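Local coordinates for putative lipoprotein (Bacteroides thetaiotaomicron, PDB 4Q1Z), which is of unknown function but, as a putative lipoprotein of the DUF4876 family, is probably tethered to the bacterial cell envelope, at residues Tyr174-Pro182 against Met240-Met251. Numbering follows the deposited sequence.
Sequences YGERVWKFP and MQHVFYQGKAEM
Arg-177 and Tyr-245 each swing CG away from the backbone N (chi1 -159° and -173°), and with a bend at chi3 of the arginine the guanidinium comes to lie flat over the phenol ring, CZ 3.6 Å from the ring centroid in a cation-pi stack. The stack lies beside the antiparallel pairing of segments 174-182 and 240-251, neighbours in a mixed sheet; a classic beta bulge interrupts the second, where Val-243 and Phe-244 both face Val-178, whose carbonyl O accepts both their N-H groups from the same side of its plane. Arginine suits its place because NH1 has two hydrogens to give, both in the guanidinium plane: one goes to Met-251 O at 3.0 Å, on a lone pair, the other to His-242 NE2 at 3.1 Å, although NH1 stands well out of the imidazole plane. The other ring nitrogen, ND1, donates to Ala-249 O at 2.8 Å, so the histidine ties the strand to the chain beyond its type I' turn, Tyr-245 to Lys-248. The imidazole also turns its edge to the six-membered ring of Trp-179, planes at 85°, while Phe-225 and Tyr-257 also meet the indole. On the other face of the sheet, branched Val-178 and Val-243 pack beside Tyr-148. At the other end of the pairing, the unbranched chain of Met-240 (selenomethionine) bends so that SE lies over the Phe-181 ring in a Met-aromatic contact, while methyl CE makes a CH-pi contact 3.9 Å from the same centroid.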
# COMPACT_ATOMS: atom_id res chain seq x y z
N TYR A 174 -1.75 -11.89 -14.17
CA TYR A 174 -1.58 -11.55 -15.59
C TYR A 174 -2.03 -10.12 -15.86
O TYR A 174 -3.21 -9.81 -15.73
CB TYR A 174 -2.33 -12.59 -16.44
CG TYR A 174 -1.72 -13.97 -16.27
CD1 TYR A 174 -2.11 -14.80 -15.22
CD2 TYR A 174 -0.73 -14.43 -17.13
CE1 TYR A 174 -1.50 -16.04 -15.02
CE2 TYR A 174 -0.12 -15.66 -16.94
CZ TYR A 174 -0.52 -16.48 -15.90
OH TYR A 174 0.04 -17.72 -15.74
N GLY A 175 -1.06 -9.26 -16.16
CA GLY A 175 -1.26 -7.83 -16.36
C GLY A 175 -1.67 -7.43 -17.76
O GLY A 175 -1.12 -7.92 -18.75
N GLU A 176 -2.67 -6.52 -17.81
CA GLU A 176 -3.22 -5.92 -19.01
C GLU A 176 -2.24 -4.81 -19.47
O GLU A 176 -1.73 -4.87 -20.61
CB GLU A 176 -4.62 -5.37 -18.73
CG GLU A 176 -5.34 -4.88 -19.97
CD GLU A 176 -6.50 -3.96 -19.66
OE1 GLU A 176 -7.59 -4.48 -19.34
OE2 GLU A 176 -6.31 -2.72 -19.70
N ARG A 177 -1.97 -3.83 -18.56
CA ARG A 177 -1.02 -2.71 -18.75
C ARG A 177 -0.13 -2.58 -17.50
O ARG A 177 -0.59 -2.81 -16.38
CB ARG A 177 -1.73 -1.38 -19.08
CG ARG A 177 -0.78 -0.39 -19.75
CD ARG A 177 -1.39 0.97 -19.98
NE ARG A 177 -2.55 0.94 -20.88
CZ ARG A 177 -2.50 1.15 -22.19
NH1 ARG A 177 -1.34 1.39 -22.79
NH2 ARG A 177 -3.61 1.11 -22.92
N VAL A 178 1.16 -2.30 -17.71
CA VAL A 178 2.21 -2.17 -16.67
C VAL A 178 2.90 -0.80 -16.83
O VAL A 178 3.24 -0.39 -17.95
CB VAL A 178 3.26 -3.33 -16.69
CG1 VAL A 178 4.14 -3.30 -15.44
CG2 VAL A 178 2.62 -4.72 -16.88
N TRP A 179 3.06 -0.10 -15.72
CA TRP A 179 3.76 1.18 -15.58
C TRP A 179 4.82 1.00 -14.51
O TRP A 179 4.76 0.04 -13.73
CB TRP A 179 2.80 2.33 -15.17
CG TRP A 179 1.65 2.58 -16.09
CD1 TRP A 179 0.43 1.95 -16.08
CD2 TRP A 179 1.56 3.61 -17.09
NE1 TRP A 179 -0.37 2.48 -17.06
CE2 TRP A 179 0.28 3.53 -17.66
CE3 TRP A 179 2.45 4.59 -17.56
CZ2 TRP A 179 -0.16 4.43 -18.66
CZ3 TRP A 179 2.05 5.43 -18.60
CH2 TRP A 179 0.75 5.35 -19.12
N LYS A 180 5.76 1.94 -14.44
CA LYS A 180 6.75 1.97 -13.36
C LYS A 180 7.02 3.41 -12.96
O LYS A 180 6.78 4.34 -13.72
CB LYS A 180 8.06 1.20 -13.68
CG LYS A 180 9.04 1.85 -14.63
CD LYS A 180 10.27 0.97 -14.70
CE LYS A 180 11.18 1.37 -15.83
NZ LYS A 180 12.43 0.56 -15.82
N PHE A 181 7.50 3.58 -11.75
CA PHE A 181 7.89 4.90 -11.30
C PHE A 181 9.22 5.23 -11.96
O PHE A 181 10.08 4.33 -12.04
CB PHE A 181 8.01 4.93 -9.76
CG PHE A 181 6.69 4.97 -9.01
CD1 PHE A 181 6.08 6.18 -8.70
CD2 PHE A 181 6.09 3.79 -8.56
CE1 PHE A 181 4.89 6.22 -7.98
CE2 PHE A 181 4.90 3.83 -7.81
CZ PHE A 181 4.30 5.04 -7.55
N PRO A 182 9.45 6.49 -12.41
CA PRO A 182 10.80 6.86 -12.89
C PRO A 182 11.79 6.95 -11.70
O PRO A 182 11.44 6.62 -10.56
CB PRO A 182 10.56 8.21 -13.56
CG PRO A 182 9.39 8.79 -12.86
CD PRO A 182 8.54 7.65 -12.39
N MSE A 240 4.40 8.71 -14.98
CA MSE A 240 4.71 7.30 -14.80
C MSE A 240 5.36 6.80 -16.11
O MSE A 240 5.01 7.30 -17.20
CB MSE A 240 3.40 6.51 -14.49
CG MSE A 240 2.79 6.82 -13.13
SE MSE A 240 3.94 6.39 -11.62
CE MSE A 240 3.78 4.46 -11.74
N GLN A 241 6.30 5.86 -16.00
CA GLN A 241 6.94 5.29 -17.20
C GLN A 241 6.10 4.12 -17.74
O GLN A 241 5.79 3.19 -16.98
CB GLN A 241 8.35 4.81 -16.89
CG GLN A 241 9.47 5.81 -17.11
CD GLN A 241 10.79 5.12 -16.87
OE1 GLN A 241 11.39 5.21 -15.80
NE2 GLN A 241 11.24 4.32 -17.85
N HIS A 242 5.72 4.16 -19.03
CA HIS A 242 4.95 3.06 -19.62
C HIS A 242 5.89 1.87 -19.84
O HIS A 242 7.02 2.06 -20.33
CB HIS A 242 4.27 3.48 -20.92
CG HIS A 242 3.29 2.46 -21.42
ND1 HIS A 242 3.62 1.57 -22.43
CD2 HIS A 242 2.04 2.17 -20.98
CE1 HIS A 242 2.55 0.81 -22.60
NE2 HIS A 242 1.58 1.15 -21.77
N VAL A 243 5.43 0.66 -19.44
CA VAL A 243 6.23 -0.56 -19.52
C VAL A 243 5.67 -1.55 -20.54
O VAL A 243 6.44 -2.02 -21.38
CB VAL A 243 6.42 -1.23 -18.12
CG1 VAL A 243 7.13 -2.57 -18.25
CG2 VAL A 243 7.19 -0.31 -17.18
N PHE A 244 4.40 -1.94 -20.42
CA PHE A 244 3.84 -2.98 -21.27
C PHE A 244 2.38 -2.81 -21.53
O PHE A 244 1.61 -2.49 -20.64
CB PHE A 244 4.06 -4.36 -20.58
CG PHE A 244 3.38 -5.57 -21.21
CD1 PHE A 244 2.03 -5.82 -21.00
CD2 PHE A 244 4.12 -6.50 -21.94
CE1 PHE A 244 1.41 -6.94 -21.57
CE2 PHE A 244 3.51 -7.65 -22.45
CZ PHE A 244 2.16 -7.84 -22.29
N TYR A 245 1.99 -3.08 -22.77
CA TYR A 245 0.62 -3.12 -23.26
C TYR A 245 0.64 -3.93 -24.51
O TYR A 245 1.45 -3.66 -25.39
CB TYR A 245 -0.00 -1.73 -23.49
CG TYR A 245 -1.47 -1.79 -23.85
CD1 TYR A 245 -2.41 -2.28 -22.94
CD2 TYR A 245 -1.92 -1.38 -25.10
CE1 TYR A 245 -3.76 -2.36 -23.28
CE2 TYR A 245 -3.28 -1.46 -25.45
CZ TYR A 245 -4.20 -1.94 -24.52
OH TYR A 245 -5.54 -2.00 -24.82
N GLN A 246 -0.15 -5.02 -24.52
CA GLN A 246 -0.36 -5.97 -25.61
C GLN A 246 0.97 -6.47 -26.26
O GLN A 246 1.11 -6.50 -27.49
CB GLN A 246 -1.32 -5.37 -26.65
CG GLN A 246 -2.74 -5.30 -26.08
CD GLN A 246 -3.77 -4.75 -27.02
OE1 GLN A 246 -3.48 -4.25 -28.11
NE2 GLN A 246 -5.03 -4.86 -26.59
N GLY A 247 1.90 -6.88 -25.41
CA GLY A 247 3.21 -7.40 -25.81
C GLY A 247 4.26 -6.37 -26.17
O GLY A 247 5.39 -6.74 -26.49
N LYS A 248 3.92 -5.07 -26.13
CA LYS A 248 4.81 -3.99 -26.55
C LYS A 248 5.12 -2.99 -25.43
O LYS A 248 4.38 -2.90 -24.45
CB LYS A 248 4.17 -3.25 -27.74
CG LYS A 248 4.26 -3.99 -29.07
CD LYS A 248 3.50 -3.23 -30.14
CE LYS A 248 4.07 -3.40 -31.54
NZ LYS A 248 3.47 -2.44 -32.51
N ALA A 249 6.24 -2.25 -25.59
CA ALA A 249 6.72 -1.20 -24.69
C ALA A 249 5.99 0.13 -24.92
O ALA A 249 5.87 0.94 -24.00
CB ALA A 249 8.21 -1.01 -24.89
N GLU A 250 5.51 0.35 -26.15
CA GLU A 250 4.78 1.55 -26.58
C GLU A 250 3.41 1.62 -25.94
O GLU A 250 2.79 0.58 -25.68
CB GLU A 250 4.60 1.59 -28.12
CG GLU A 250 5.89 1.64 -28.91
CD GLU A 250 6.62 0.31 -29.01
OE1 GLU A 250 5.94 -0.73 -29.20
OE2 GLU A 250 7.87 0.30 -28.86
N MSE A 251 2.93 2.86 -25.73
CA MSE A 251 1.63 3.18 -25.14
C MSE A 251 0.48 2.75 -26.04
O MSE A 251 -0.56 2.30 -25.54
CB MSE A 251 1.53 4.67 -24.85
CG MSE A 251 2.48 5.13 -23.78
SE MSE A 251 2.14 6.98 -23.34
CE MSE A 251 3.18 7.04 -21.78
O HOH W 1 -2.15 -6.20 -22.74